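Local coordinates for zinc transport protein ZntB (PDB 3CK6) that probably acts as a zinc-proton symporter for zinc uptake across the inner membrane, its cytoplasmic domain assembling into a funnel-shaped homopentamer, at residues E[26-31]-E[106-111]; E[151-156]-E[224-229]; E[158-163]-E[231-236]. The protein carries 1 engineered substitution. All coordinates share one frame; numbering follows the deposited sequence.

The three contacts sample two parts of the elongated cytoplasmic subunit. Contact 1 lies at the sheet end, where a loop meets the first residues of strand 106-111; contacts 2 and 3 are successive steps along one pair of helices, 134-161 and 209-246, on the other side of the chain's centre. The centres of contacts 1 and 2 are about 34 Å apart, those of contacts 1 and 3 are about 44 Å apart, and neither pair touches. Contacts 2 and 3, with centres about 11 Å apart, touch where Tyr-229 CB meets Leu-160 CD2 at 3.5 Å. Both helical contacts also border a second subunit of the pentamer, whereas contact 1 is internal to its own subunit.

Contact 1: E[26-31]-E[106-111]; sequences EHIQPN and ALISTR
The imidazole of His-27 uses its ring edge: ND1 donates to Ile-28 O at 2.7 Å, the acceptor lying only 3° out of the ring plane and being met on a carbonyl lone pair. This local bond holds the ring's rotation. A second flat group, the peptide joining Gln-29 to Pro-30, turns its oxygen inward, and Gln-29 O presses on Ala-106 CB at 3.4 Å. Both belong to the loop that leads into strand 32-37 of the mixed beta-sheet in this CorA-family cytoplasmic domain, just where that strand begins to pair in parallel with 106-111.

Side-chain contact between the segments is apolar and runs through Ile-28. Its CG1 takes the crowded position between the backbone N and the carbonyl carbon (chi1 76°), and the branch then extends (chi2 161°) so that the terminal methyl is carried toward the strand. The same methyl reaches both Ala-106 and the tip of Ile-108, a residue whose own end leans back toward the loop, so the two residues next but one along the strand meet Ile-28 on the same side. Trp-46 of helix 43-49 touches both isoleucines, and Phe-103 and Tyr-34 also touch Ile-28, so Ile-28 sits in a buried apolar layer between the sheet and helix 43-49. Backbone pairing takes over beside the contact: Asn-31 bonds to Gly-105, and Leu-107 to both His-32 and Tyr-34. The CB bonds of Pro-30 and Asn-31 point away, but their backbone stays close, with Pro-30 CA 4.2 Å from Ala-106 N. The tightest apolar touch is methyl to methyl, Ile-28 CD1 to Ala-106 CB at 3.9 Å, followed by Ile-28 CD1 to Ile-108 CD1 at 4.4 Å.

Contact 2: E[151-156]-E[224-229]; sequences LYLDTI and ETIEFY
Tyr-229 spans the gap between two nearly parallel helices, whose short segments differ by 13° in direction and approach no closer than 11.5 Å between axes. Both belong to the long-helix bundle of the CorA-family cytoplasmic domain. Its CG lies anti to the carbonyl carbon (chi1 -69°), which sends the tyrosine ring from CB across toward 151-156. Along the near rim, CD2 meets Ile-156 CG2 at 4.2 Å. One atom further, CE2 comes within 3.7 Å of Leu-153 O and also approaches CB of that leucine, both the oxygen and the Ile-156 methyl being met obliquely. Thr-225, one turn earlier on the same helix, lays its CG2 methyl 3.3 Å above one ring face, toward the rim. At the tip, OH bonds in the ring plane to a water at 2.6 Å, and that water donates a longer bond to Asp-154 OD1, so a water bridge links the two helices beside the apolar contacts.

Beyond the ring, Leu-153 crosses Ile-226 at about a right angle, its CD1 and CD2 straddling Ile-226 CG1, each at 4.0 Å. Helix 173-199 lies against the pair, touching Ile-226 through Ile-183 and Tyr-229 through Leu-180. Helix 209-246 also borders the second subunit: Arg-185 of the second subunit hydrogen-bonds Thr-225 OG1, and Arg-66 of that subunit forms a salt bridge with Glu-224.

Contact 3: E[158-163]-E[231-236]; sequences ETLNEF and GEVALF
In the long helices of this CorA-family cytoplasmic domain, which forms a funnel-shaped homopentamer, an offset stack of two phenylalanines lies toward the C-terminal end of helix 134-161, Phe-163 following in the loop while 209-246 runs on. The rings of Phe-163 and Phe-236 are almost parallel, planes at 7° and centroids 4.4 Å apart. The slip between them brings Phe-163 CB over the middle of the Phe-236 ring, 3.5 Å from the centroid, a CH-pi contact almost along the normal. The opposite face of Phe-163 is filled by its own chain, with Leu-160 CA 3.8 Å above the ring centre, so this ring is sandwiched. Tyr-171 and His-173 meet Phe-236 with their planes steeply inclined to it.

Toward Leu-160 and Glu-232 the packing loosens. Leu-160 splits its branches: CD1 crosses to Val-233 CG2 at 4.1 Å, while CD2 lies against the carboxylate of Glu-232. That carboxylate, on an extended chain that also packs on Ile-181 of the second subunit, does not reach Asn-161 directly, and a water spans the gap. The water donates both ways, to Glu-232 OE2 at 2.7 Å and to Asn-161 OD1 at 3.1 Å.

Contact 1: E[26-31]-E[106-111]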
ATOM      1  N   GLU E  26     -26.077  37.761  13.999  1.00 42.13           N
ATOM      2  CA  GLU E  26     -26.144  37.896  15.456  1.00 41.68           C
ATOM      3  C   GLU E  26     -25.070  37.021  16.127  1.00 40.13           C
ATOM      4  O   GLU E  26     -24.066  36.656  15.497  1.00 41.19           O
ATOM      5  CB  GLU E  26     -27.565  37.575  15.938  1.00 42.13           C
ATOM      6  CG  GLU E  26     -28.662  38.400  15.222  1.00 44.00           C
ATOM      7  CD  GLU E  26     -30.040  38.362  15.901  1.00 44.08           C
ATOM      8  OE1 GLU E  26     -30.551  37.247  16.193  1.00 46.39           O
ATOM      9  OE2 GLU E  26     -30.619  39.461  16.121  1.00 45.92           O
ATOM     10  N   HIS E  27     -25.265  36.703  17.400  1.00 37.88           N
ATOM     11  CA  HIS E  27     -24.384  35.792  18.108  1.00 35.57           C
ATOM     12  C   HIS E  27     -24.887  34.361  17.872  1.00 33.72           C
ATOM     13  O   HIS E  27     -26.086  34.100  17.972  1.00 31.77           O
ATOM     14  CB  HIS E  27     -24.404  36.145  19.603  1.00 36.13           C
ATOM     15  CG  HIS E  27     -23.350  35.457  20.415  1.00 37.80           C
ATOM     16  ND1 HIS E  27     -23.249  34.083  20.499  1.00 38.37           N
ATOM     17  CD2 HIS E  27     -22.373  35.955  21.213  1.00 38.65           C
ATOM     18  CE1 HIS E  27     -22.247  33.765  21.301  1.00 39.05           C
ATOM     19  NE2 HIS E  27     -21.693  34.882  21.741  1.00 37.96           N
ATOM     20  N   ILE E  28     -23.977  33.442  17.548  1.00 32.05           N
ATOM     21  CA  ILE E  28     -24.363  32.046  17.341  1.00 31.37           C
ATOM     22  C   ILE E  28     -24.830  31.366  18.653  1.00 30.39           C
ATOM     23  O   ILE E  28     -24.414  31.747  19.766  1.00 29.46           O
ATOM     24  CB  ILE E  28     -23.272  31.209  16.600  1.00 31.58           C
ATOM     25  CG1 ILE E  28     -22.122  30.850  17.529  1.00 33.73           C
ATOM     26  CG2 ILE E  28     -22.761  31.955  15.334  1.00 31.27           C
ATOM     27  CD1 ILE E  28     -21.281  29.696  17.021  1.00 37.34           C
ATOM     28  N   GLN E  29     -25.718  30.382  18.508  1.00 29.35           N
ATOM     29  CA  GLN E  29     -26.298  29.682  19.648  1.00 29.05           C
ATOM     30  C   GLN E  29     -26.205  28.172  19.453  1.00 28.45           C
ATOM     31  O   GLN E  29     -26.323  27.684  18.326  1.00 28.76           O
ATOM     32  CB  GLN E  29     -27.768  30.080  19.848  1.00 28.75           C
ATOM     33  CG  GLN E  29     -28.069  31.581  19.817  1.00 29.03           C
ATOM     34  CD  GLN E  29     -27.479  32.352  20.987  1.00 28.27           C
ATOM     35  OE1 GLN E  29     -27.321  33.573  20.913  1.00 32.43           O
ATOM     36  NE2 GLN E  29     -27.128  31.655  22.053  1.00 25.41           N
ATOM     37  N   PRO E  30     -25.973  27.432  20.542  1.00 28.36           N
ATOM     38  CA  PRO E  30     -25.915  25.981  20.463  1.00 28.62           C
ATOM     39  C   PRO E  30     -27.223  25.404  19.911  1.00 28.38           C
ATOM     40  O   PRO E  30     -28.294  25.934  20.206  1.00 29.01           O
ATOM     41  CB  PRO E  30     -25.695  25.557  21.927  1.00 28.08           C
ATOM     42  CG  PRO E  30     -25.055  26.740  22.565  1.00 29.20           C
ATOM     43  CD  PRO E  30     -25.733  27.909  21.924  1.00 28.75           C
ATOM     44  N   ASN E  31     -27.117  24.352  19.094  1.00 28.19           N
ATOM     45  CA  ASN E  31     -28.266  23.699  18.450  1.00 27.60           C
ATOM     46  C   ASN E  31     -28.880  24.453  17.251  1.00 27.25           C
ATOM     47  O   ASN E  31     -29.893  24.039  16.704  1.00 27.40           O
ATOM     48  CB  ASN E  31     -29.327  23.266  19.473  1.00 28.75           C
ATOM     49  CG  ASN E  31     -28.791  22.236  20.434  1.00 31.14           C
ATOM     50  OD1 ASN E  31     -28.756  22.461  21.644  1.00 34.57           O
ATOM     51  ND2 ASN E  31     -28.302  21.116  19.888  1.00 32.50           N
ATOM     52  N   ALA E 106     -22.998  24.818  17.616  1.00 26.65           N
ATOM     53  CA  ALA E 106     -23.735  25.230  16.414  1.00 26.52           C
ATOM     54  C   ALA E 106     -23.092  24.644  15.173  1.00 27.23           C
ATOM     55  O   ALA E 106     -21.875  24.444  15.129  1.00 28.53           O
ATOM     56  CB  ALA E 106     -23.754  26.742  16.296  1.00 26.68           C
ATOM     57  N   LEU E 107     -23.908  24.426  14.152  1.00 26.65           N
ATOM     58  CA  LEU E 107     -23.432  23.968  12.862  1.00 28.07           C
ATOM     59  C   LEU E 107     -23.478  25.135  11.905  1.00 27.65           C
ATOM     60  O   LEU E 107     -24.545  25.678  11.668  1.00 28.58           O
ATOM     61  CB  LEU E 107     -24.355  22.869  12.345  1.00 27.96           C
ATOM     62  CG  LEU E 107     -23.846  21.508  11.859  1.00 32.08           C
ATOM     63  CD1 LEU E 107     -24.313  21.251  10.405  1.00 35.23           C
ATOM     64  CD2 LEU E 107     -22.342  21.269  12.068  1.00 31.79           C
ATOM     65  N   ILE E 108     -22.323  25.520  11.382  1.00 27.80           N
ATOM     66  CA  ILE E 108     -22.206  26.588  10.388  1.00 27.82           C
ATOM     67  C   ILE E 108     -21.703  25.944   9.097  1.00 28.18           C
ATOM     68  O   ILE E 108     -20.603  25.390   9.063  1.00 27.64           O
ATOM     69  CB  ILE E 108     -21.194  27.685  10.808  1.00 27.65           C
ATOM     70  CG1 ILE E 108     -21.546  28.312  12.166  1.00 27.25           C
ATOM     71  CG2 ILE E 108     -21.084  28.765   9.745  1.00 28.26           C
ATOM     72  CD1 ILE E 108     -20.395  29.207  12.693  1.00 29.14           C
ATOM     73  N   SER E 109     -22.522  26.005   8.053  1.00 28.66           N
ATOM     74  CA  SER E 109     -22.112  25.508   6.753  1.00 29.41           C
ATOM     75  C   SER E 109     -21.982  26.660   5.775  1.00 30.06           C
ATOM     76  O   SER E 109     -22.740  27.639   5.846  1.00 30.12           O
ATOM     77  CB  SER E 109     -23.078  24.434   6.232  1.00 29.84           C
ATOM     78  OG  SER E 109     -24.377  24.952   6.071  1.00 29.13           O
ATOM     79  N   THR E 110     -21.007  26.547   4.867  1.00 30.17           N
ATOM     80  CA  THR E 110     -20.696  27.616   3.928  1.00 30.54           C
ATOM     81  C   THR E 110     -20.668  27.034   2.522  1.00 29.78           C
ATOM     82  O   THR E 110     -20.260  25.876   2.323  1.00 30.27           O
ATOM     83  CB  THR E 110     -19.344  28.348   4.211  1.00 31.32           C
ATOM     84  OG1 THR E 110     -18.230  27.482   3.918  1.00 32.95           O
ATOM     85  CG2 THR E 110     -19.254  28.881   5.650  1.00 32.29           C
ATOM     86  N   ARG E 111     -21.150  27.817   1.566  1.00 29.91           N
ATOM     87  CA  ARG E 111     -21.222  27.377   0.193  1.00 30.09           C
ATOM     88  C   ARG E 111     -20.737  28.481  -0.748  1.00 30.77           C
ATOM     89  O   ARG E 111     -20.723  29.662  -0.395  1.00 30.34           O
ATOM     90  CB  ARG E 111     -22.674  26.982  -0.157  1.00 30.15           C
ATOM     91  CG  ARG E 111     -23.662  28.168  -0.169  1.00 31.41           C
ATOM     92  CD  ARG E 111     -24.364  28.230  -1.491  1.00 32.25           C
ATOM     93  NE  ARG E 111     -25.167  29.432  -1.717  1.00 30.42           N
ATOM     94  CZ  ARG E 111     -26.500  29.434  -1.758  1.00 30.95           C
ATOM     95  NH1 ARG E 111     -27.177  28.300  -1.559  1.00 30.90           N
ATOM     96  NH2 ARG E 111     -27.163  30.563  -1.987  1.00 29.55           N
TER

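Contact 2: E[151-156]-E[224-229]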
ATOM      1  N   LEU E 151     -26.334   9.504  -8.339  1.00 31.14           N
ATOM      2  CA  LEU E 151     -27.188   9.844  -9.483  1.00 31.32           C
ATOM      3  C   LEU E 151     -26.349  10.239 -10.683  1.00 31.12           C
ATOM      4  O   LEU E 151     -26.639   9.813 -11.802  1.00 30.81           O
ATOM      5  CB  LEU E 151     -28.205  10.960  -9.159  1.00 31.28           C
ATOM      6  CG  LEU E 151     -29.530  10.545  -8.498  1.00 33.33           C
ATOM      7  CD1 LEU E 151     -30.194  11.717  -7.767  1.00 33.00           C
ATOM      8  CD2 LEU E 151     -30.524   9.889  -9.497  1.00 32.73           C
ATOM      9  N   TYR E 152     -25.306  11.039 -10.451  1.00 30.62           N
ATOM     10  CA  TYR E 152     -24.391  11.406 -11.530  1.00 31.01           C
ATOM     11  C   TYR E 152     -23.647  10.189 -12.087  1.00 30.83           C
ATOM     12  O   TYR E 152     -23.536  10.025 -13.305  1.00 29.45           O
ATOM     13  CB  TYR E 152     -23.412  12.498 -11.091  1.00 31.56           C
ATOM     14  CG  TYR E 152     -22.386  12.866 -12.140  1.00 32.34           C
ATOM     15  CD1 TYR E 152     -22.761  13.501 -13.324  1.00 31.74           C
ATOM     16  CD2 TYR E 152     -21.035  12.586 -11.941  1.00 32.84           C
ATOM     17  CE1 TYR E 152     -21.807  13.831 -14.284  1.00 33.07           C
ATOM     18  CE2 TYR E 152     -20.080  12.923 -12.892  1.00 33.46           C
ATOM     19  CZ  TYR E 152     -20.469  13.539 -14.050  1.00 32.79           C
ATOM     20  OH  TYR E 152     -19.508  13.864 -14.987  1.00 36.07           O
ATOM     21  N   LEU E 153     -23.142   9.343 -11.196  1.00 30.37           N
ATOM     22  CA  LEU E 153     -22.447   8.129 -11.619  1.00 30.70           C
ATOM     23  C   LEU E 153     -23.307   7.246 -12.518  1.00 30.42           C
ATOM     24  O   LEU E 153     -22.780   6.612 -13.424  1.00 30.70           O
ATOM     25  CB  LEU E 153     -21.893   7.335 -10.434  1.00 30.43           C
ATOM     26  CG  LEU E 153     -20.609   7.918  -9.835  1.00 31.59           C
ATOM     27  CD1 LEU E 153     -20.192   7.168  -8.562  1.00 29.71           C
ATOM     28  CD2 LEU E 153     -19.463   7.980 -10.879  1.00 32.53           C
ATOM     29  N   ASP E 154     -24.620   7.240 -12.279  1.00 30.49           N
ATOM     30  CA  ASP E 154     -25.589   6.549 -13.132  1.00 30.87           C
ATOM     31  C   ASP E 154     -25.543   7.050 -14.571  1.00 30.57           C
ATOM     32  O   ASP E 154     -25.705   6.262 -15.478  1.00 29.37           O
ATOM     33  CB  ASP E 154     -27.022   6.709 -12.610  1.00 31.18           C
ATOM     34  CG  ASP E 154     -27.317   5.843 -11.395  1.00 34.85           C
ATOM     35  OD1 ASP E 154     -26.569   4.866 -11.146  1.00 36.94           O
ATOM     36  OD2 ASP E 154     -28.311   6.148 -10.689  1.00 37.16           O
ATOM     37  N   THR E 155     -25.341   8.358 -14.761  1.00 30.47           N
ATOM     38  CA  THR E 155     -25.265   8.946 -16.100  1.00 31.43           C
ATOM     39  C   THR E 155     -23.990   8.482 -16.787  1.00 32.28           C
ATOM     40  O   THR E 155     -23.951   8.328 -18.003  1.00 32.55           O
ATOM     41  CB  THR E 155     -25.308  10.499 -16.082  1.00 31.04           C
ATOM     42  OG1 THR E 155     -24.074  11.026 -15.574  1.00 30.99           O
ATOM     43  CG2 THR E 155     -26.464  11.009 -15.251  1.00 29.92           C
ATOM     44  N   ILE E 156     -22.937   8.277 -15.998  1.00 33.19           N
ATOM     45  CA  ILE E 156     -21.671   7.776 -16.544  1.00 34.12           C
ATOM     46  C   ILE E 156     -21.826   6.304 -16.927  1.00 34.38           C
ATOM     47  O   ILE E 156     -21.404   5.877 -18.014  1.00 34.12           O
ATOM     48  CB  ILE E 156     -20.476   8.024 -15.584  1.00 34.54           C
ATOM     49  CG1 ILE E 156     -20.174   9.534 -15.527  1.00 34.64           C
ATOM     50  CG2 ILE E 156     -19.234   7.228 -16.039  1.00 34.80           C
ATOM     51  CD1 ILE E 156     -19.266   9.974 -14.384  1.00 34.52           C
ATOM     52  N   GLU E 224     -15.308   2.506  -4.935  1.00 24.85           N
ATOM     53  CA  GLU E 224     -15.139   1.240  -5.649  1.00 25.13           C
ATOM     54  C   GLU E 224     -15.805   1.218  -7.014  1.00 25.14           C
ATOM     55  O   GLU E 224     -15.273   0.632  -7.936  1.00 25.71           O
ATOM     56  CB  GLU E 224     -15.612   0.058  -4.817  1.00 24.49           C
ATOM     57  CG  GLU E 224     -14.797  -0.065  -3.524  1.00 24.97           C
ATOM     58  CD  GLU E 224     -15.353  -1.059  -2.516  1.00 25.86           C
ATOM     59  OE1 GLU E 224     -16.550  -1.471  -2.586  1.00 27.94           O
ATOM     60  OE2 GLU E 224     -14.556  -1.418  -1.619  1.00 24.99           O
ATOM     61  N   THR E 225     -16.975   1.840  -7.121  1.00 25.52           N
ATOM     62  CA  THR E 225     -17.702   1.929  -8.382  1.00 25.33           C
ATOM     63  C   THR E 225     -16.928   2.758  -9.409  1.00 25.52           C
ATOM     64  O   THR E 225     -16.818   2.368 -10.584  1.00 24.85           O
ATOM     65  CB  THR E 225     -19.118   2.500  -8.168  1.00 25.41           C
ATOM     66  OG1 THR E 225     -19.921   1.488  -7.573  1.00 24.79           O
ATOM     67  CG2 THR E 225     -19.750   2.840  -9.518  1.00 24.03           C
ATOM     68  N   ILE E 226     -16.404   3.895  -8.959  1.00 25.80           N
ATOM     69  CA  ILE E 226     -15.521   4.733  -9.783  1.00 27.14           C
ATOM     70  C   ILE E 226     -14.340   3.930 -10.343  1.00 27.23           C
ATOM     71  O   ILE E 226     -14.055   4.010 -11.533  1.00 27.53           O
ATOM     72  CB  ILE E 226     -15.039   5.988  -9.005  1.00 27.11           C
ATOM     73  CG1 ILE E 226     -16.210   6.955  -8.814  1.00 26.96           C
ATOM     74  CG2 ILE E 226     -13.875   6.716  -9.766  1.00 27.19           C
ATOM     75  CD1 ILE E 226     -15.860   8.165  -8.046  1.00 30.74           C
ATOM     76  N   GLU E 227     -13.664   3.159  -9.486  1.00 27.82           N
ATOM     77  CA  GLU E 227     -12.527   2.338  -9.928  1.00 28.43           C
ATOM     78  C   GLU E 227     -12.945   1.302 -10.932  1.00 27.76           C
ATOM     79  O   GLU E 227     -12.217   1.021 -11.888  1.00 28.40           O
ATOM     80  CB  GLU E 227     -11.794   1.665  -8.761  1.00 29.19           C
ATOM     81  CG  GLU E 227     -11.107   2.633  -7.847  1.00 33.14           C
ATOM     82  CD  GLU E 227     -10.003   3.418  -8.544  1.00 36.47           C
ATOM     83  OE1 GLU E 227      -9.972   4.648  -8.370  1.00 39.32           O
ATOM     84  OE2 GLU E 227      -9.186   2.803  -9.267  1.00 37.26           O
ATOM     85  N   PHE E 228     -14.138   0.753 -10.743  1.00 27.38           N
ATOM     86  CA  PHE E 228     -14.675  -0.201 -11.683  1.00 25.98           C
ATOM     87  C   PHE E 228     -14.948   0.464 -13.032  1.00 25.80           C
ATOM     88  O   PHE E 228     -14.576  -0.080 -14.081  1.00 23.91           O
ATOM     89  CB  PHE E 228     -15.950  -0.858 -11.153  1.00 26.73           C
ATOM     90  CG  PHE E 228     -16.660  -1.681 -12.177  1.00 26.95           C
ATOM     91  CD1 PHE E 228     -16.051  -2.812 -12.732  1.00 23.75           C
ATOM     92  CD2 PHE E 228     -17.940  -1.329 -12.590  1.00 28.39           C
ATOM     93  CE1 PHE E 228     -16.712  -3.588 -13.695  1.00 26.40           C
ATOM     94  CE2 PHE E 228     -18.608  -2.080 -13.540  1.00 27.28           C
ATOM     95  CZ  PHE E 228     -17.990  -3.215 -14.112  1.00 27.85           C
ATOM     96  N   TYR E 229     -15.596   1.631 -13.011  1.00 25.23           N
ATOM     97  CA  TYR E 229     -15.885   2.338 -14.287  1.00 25.72           C
ATOM     98  C   TYR E 229     -14.599   2.727 -15.008  1.00 25.20           C
ATOM     99  O   TYR E 229     -14.531   2.655 -16.230  1.00 24.60           O
ATOM    100  CB  TYR E 229     -16.758   3.572 -14.072  1.00 25.55           C
ATOM    101  CG  TYR E 229     -18.187   3.270 -13.653  1.00 24.99           C
ATOM    102  CD1 TYR E 229     -18.771   2.015 -13.882  1.00 24.67           C
ATOM    103  CD2 TYR E 229     -18.957   4.249 -13.051  1.00 26.90           C
ATOM    104  CE1 TYR E 229     -20.091   1.750 -13.507  1.00 26.82           C
ATOM    105  CE2 TYR E 229     -20.274   3.998 -12.664  1.00 28.08           C
ATOM    106  CZ  TYR E 229     -20.832   2.757 -12.887  1.00 27.97           C
ATOM    107  OH  TYR E 229     -22.133   2.538 -12.488  1.00 28.80           O
TER
HETATM  108  O   HOH W   1     -23.357   4.203 -10.863  1.00 37.49           O

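Contact 3: E[158-163]-E[231-236]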
ATOM      1  N   GLU E 158     -24.535   4.882 -17.923  1.00 36.00           N
ATOM      2  CA  GLU E 158     -25.285   4.933 -19.201  1.00 37.33           C
ATOM      3  C   GLU E 158     -24.376   5.061 -20.419  1.00 37.41           C
ATOM      4  O   GLU E 158     -24.570   4.386 -21.436  1.00 37.55           O
ATOM      5  CB  GLU E 158     -26.236   6.133 -19.227  1.00 37.78           C
ATOM      6  CG  GLU E 158     -27.457   6.043 -18.331  1.00 39.94           C
ATOM      7  CD  GLU E 158     -28.687   6.641 -18.996  1.00 42.77           C
ATOM      8  OE1 GLU E 158     -28.678   6.787 -20.244  1.00 40.49           O
ATOM      9  OE2 GLU E 158     -29.661   6.960 -18.271  1.00 44.85           O
ATOM     10  N   THR E 159     -23.412   5.969 -20.319  1.00 37.59           N
ATOM     11  CA  THR E 159     -22.421   6.186 -21.360  1.00 37.37           C
ATOM     12  C   THR E 159     -21.656   4.885 -21.598  1.00 37.55           C
ATOM     13  O   THR E 159     -21.538   4.432 -22.745  1.00 37.04           O
ATOM     14  CB  THR E 159     -21.462   7.344 -20.974  1.00 37.43           C
ATOM     15  OG1 THR E 159     -22.211   8.557 -20.876  1.00 37.65           O
ATOM     16  CG2 THR E 159     -20.348   7.538 -22.004  1.00 37.46           C
ATOM     17  N   LEU E 160     -21.180   4.287 -20.508  1.00 37.30           N
ATOM     18  CA  LEU E 160     -20.366   3.064 -20.531  1.00 37.59           C
ATOM     19  C   LEU E 160     -21.099   1.864 -21.132  1.00 38.34           C
ATOM     20  O   LEU E 160     -20.577   1.207 -22.043  1.00 37.60           O
ATOM     21  CB  LEU E 160     -19.831   2.736 -19.119  1.00 37.77           C
ATOM     22  CG  LEU E 160     -18.464   3.297 -18.678  1.00 36.80           C
ATOM     23  CD1 LEU E 160     -18.253   4.743 -19.100  1.00 37.43           C
ATOM     24  CD2 LEU E 160     -18.253   3.148 -17.178  1.00 36.96           C
ATOM     25  N   ASN E 161     -22.308   1.597 -20.641  1.00 39.25           N
ATOM     26  CA  ASN E 161     -23.117   0.479 -21.139  1.00 40.61           C
ATOM     27  C   ASN E 161     -23.395   0.568 -22.639  1.00 41.20           C
ATOM     28  O   ASN E 161     -23.679  -0.448 -23.282  1.00 41.36           O
ATOM     29  CB  ASN E 161     -24.442   0.358 -20.374  1.00 40.84           C
ATOM     30  CG  ASN E 161     -24.265  -0.108 -18.923  1.00 42.25           C
ATOM     31  OD1 ASN E 161     -23.183  -0.540 -18.502  1.00 42.98           O
ATOM     32  ND2 ASN E 161     -25.349  -0.034 -18.155  1.00 43.85           N
ATOM     33  N   GLU E 162     -23.299   1.776 -23.189  1.00 41.55           N
ATOM     34  CA  GLU E 162     -23.574   2.009 -24.604  1.00 42.57           C
ATOM     35  C   GLU E 162     -22.324   1.955 -25.500  1.00 41.88           C
ATOM     36  O   GLU E 162     -22.437   2.095 -26.725  1.00 42.01           O
ATOM     37  CB  GLU E 162     -24.363   3.312 -24.798  1.00 42.64           C
ATOM     38  CG  GLU E 162     -25.790   3.224 -24.234  1.00 44.09           C
ATOM     39  CD  GLU E 162     -26.595   4.513 -24.360  1.00 44.11           C
ATOM     40  OE1 GLU E 162     -27.824   4.415 -24.587  1.00 46.66           O
ATOM     41  OE2 GLU E 162     -26.013   5.616 -24.218  1.00 46.82           O
ATOM     42  N   PHE E 163     -21.148   1.737 -24.894  1.00 41.17           N
ATOM     43  CA  PHE E 163     -19.911   1.523 -25.666  1.00 40.29           C
ATOM     44  C   PHE E 163     -20.099   0.339 -26.592  1.00 39.76           C
ATOM     45  O   PHE E 163     -20.436  -0.762 -26.149  1.00 39.11           O
ATOM     46  CB  PHE E 163     -18.691   1.235 -24.779  1.00 40.41           C
ATOM     47  CG  PHE E 163     -18.174   2.424 -24.013  1.00 40.59           C
ATOM     48  CD1 PHE E 163     -18.447   3.729 -24.432  1.00 40.52           C
ATOM     49  CD2 PHE E 163     -17.380   2.233 -22.874  1.00 41.82           C
ATOM     50  CE1 PHE E 163     -17.958   4.829 -23.713  1.00 41.83           C
ATOM     51  CE2 PHE E 163     -16.889   3.323 -22.148  1.00 41.56           C
ATOM     52  CZ  PHE E 163     -17.183   4.621 -22.569  1.00 41.02           C
ATOM     53  N   GLY E 231     -11.913   1.055 -14.851  1.00 26.17           N
ATOM     54  CA  GLY E 231     -11.470  -0.226 -15.408  1.00 26.13           C
ATOM     55  C   GLY E 231     -12.191  -0.590 -16.695  1.00 26.53           C
ATOM     56  O   GLY E 231     -11.583  -1.111 -17.622  1.00 26.34           O
ATOM     57  N   GLU E 232     -13.490  -0.304 -16.752  1.00 26.55           N
ATOM     58  CA  GLU E 232     -14.264  -0.459 -17.986  1.00 26.78           C
ATOM     59  C   GLU E 232     -13.833   0.493 -19.118  1.00 26.81           C
ATOM     60  O   GLU E 232     -13.929   0.128 -20.284  1.00 26.05           O
ATOM     61  CB  GLU E 232     -15.737  -0.238 -17.713  1.00 26.84           C
ATOM     62  CG  GLU E 232     -16.386  -1.370 -16.955  1.00 29.53           C
ATOM     63  CD  GLU E 232     -17.886  -1.271 -17.012  1.00 34.00           C
ATOM     64  OE1 GLU E 232     -18.489  -2.025 -17.796  1.00 33.80           O
ATOM     65  OE2 GLU E 232     -18.458  -0.423 -16.282  1.00 36.83           O
ATOM     66  N   VAL E 233     -13.399   1.704 -18.786  1.00 27.39           N
ATOM     67  CA  VAL E 233     -12.937   2.628 -19.836  1.00 28.65           C
ATOM     68  C   VAL E 233     -11.626   2.144 -20.457  1.00 29.10           C
ATOM     69  O   VAL E 233     -11.469   2.157 -21.685  1.00 30.01           O
ATOM     70  CB  VAL E 233     -12.790   4.087 -19.327  1.00 28.24           C
ATOM     71  CG1 VAL E 233     -12.235   4.966 -20.437  1.00 29.42           C
ATOM     72  CG2 VAL E 233     -14.134   4.636 -18.861  1.00 28.06           C
ATOM     73  N   ALA E 234     -10.693   1.726 -19.604  1.00 30.42           N
ATOM     74  CA  ALA E 234      -9.427   1.112 -20.031  1.00 31.39           C
ATOM     75  C   ALA E 234      -9.629  -0.110 -20.936  1.00 32.07           C
ATOM     76  O   ALA E 234      -8.898  -0.295 -21.928  1.00 32.40           O
ATOM     77  CB  ALA E 234      -8.564   0.759 -18.814  1.00 31.39           C
ATOM     78  N   LEU E 235     -10.635  -0.927 -20.622  1.00 32.74           N
ATOM     79  CA  LEU E 235     -10.935  -2.110 -21.422  1.00 33.44           C
ATOM     80  C   LEU E 235     -11.538  -1.750 -22.777  1.00 33.62           C
ATOM     81  O   LEU E 235     -11.219  -2.392 -23.784  1.00 33.68           O
ATOM     82  CB  LEU E 235     -11.844  -3.094 -20.668  1.00 33.40           C
ATOM     83  CG  LEU E 235     -12.313  -4.390 -21.364  1.00 33.89           C
ATOM     84  CD1 LEU E 235     -11.189  -5.182 -22.009  1.00 35.21           C
ATOM     85  CD2 LEU E 235     -12.995  -5.255 -20.324  1.00 34.19           C
ATOM     86  N   PHE E 236     -12.414  -0.748 -22.807  1.00 33.95           N
ATOM     87  CA  PHE E 236     -12.962  -0.299 -24.080  1.00 34.93           C
ATOM     88  C   PHE E 236     -11.874   0.298 -24.978  1.00 35.54           C
ATOM     89  O   PHE E 236     -11.936   0.152 -26.192  1.00 34.67           O
ATOM     90  CB  PHE E 236     -14.143   0.661 -23.905  1.00 35.33           C
ATOM     91  CG  PHE E 236     -14.874   0.957 -25.194  1.00 36.82           C
ATOM     92  CD1 PHE E 236     -15.424  -0.082 -25.958  1.00 37.48           C
ATOM     93  CD2 PHE E 236     -15.004   2.268 -25.658  1.00 37.79           C
ATOM     94  CE1 PHE E 236     -16.083   0.185 -27.157  1.00 37.84           C
ATOM     95  CE2 PHE E 236     -15.675   2.545 -26.858  1.00 37.02           C
ATOM     96  CZ  PHE E 236     -16.209   1.506 -27.607  1.00 37.09           C
TER
HETATM   97  O   HOH W   2     -21.127  -0.061 -16.243  1.00 45.55           O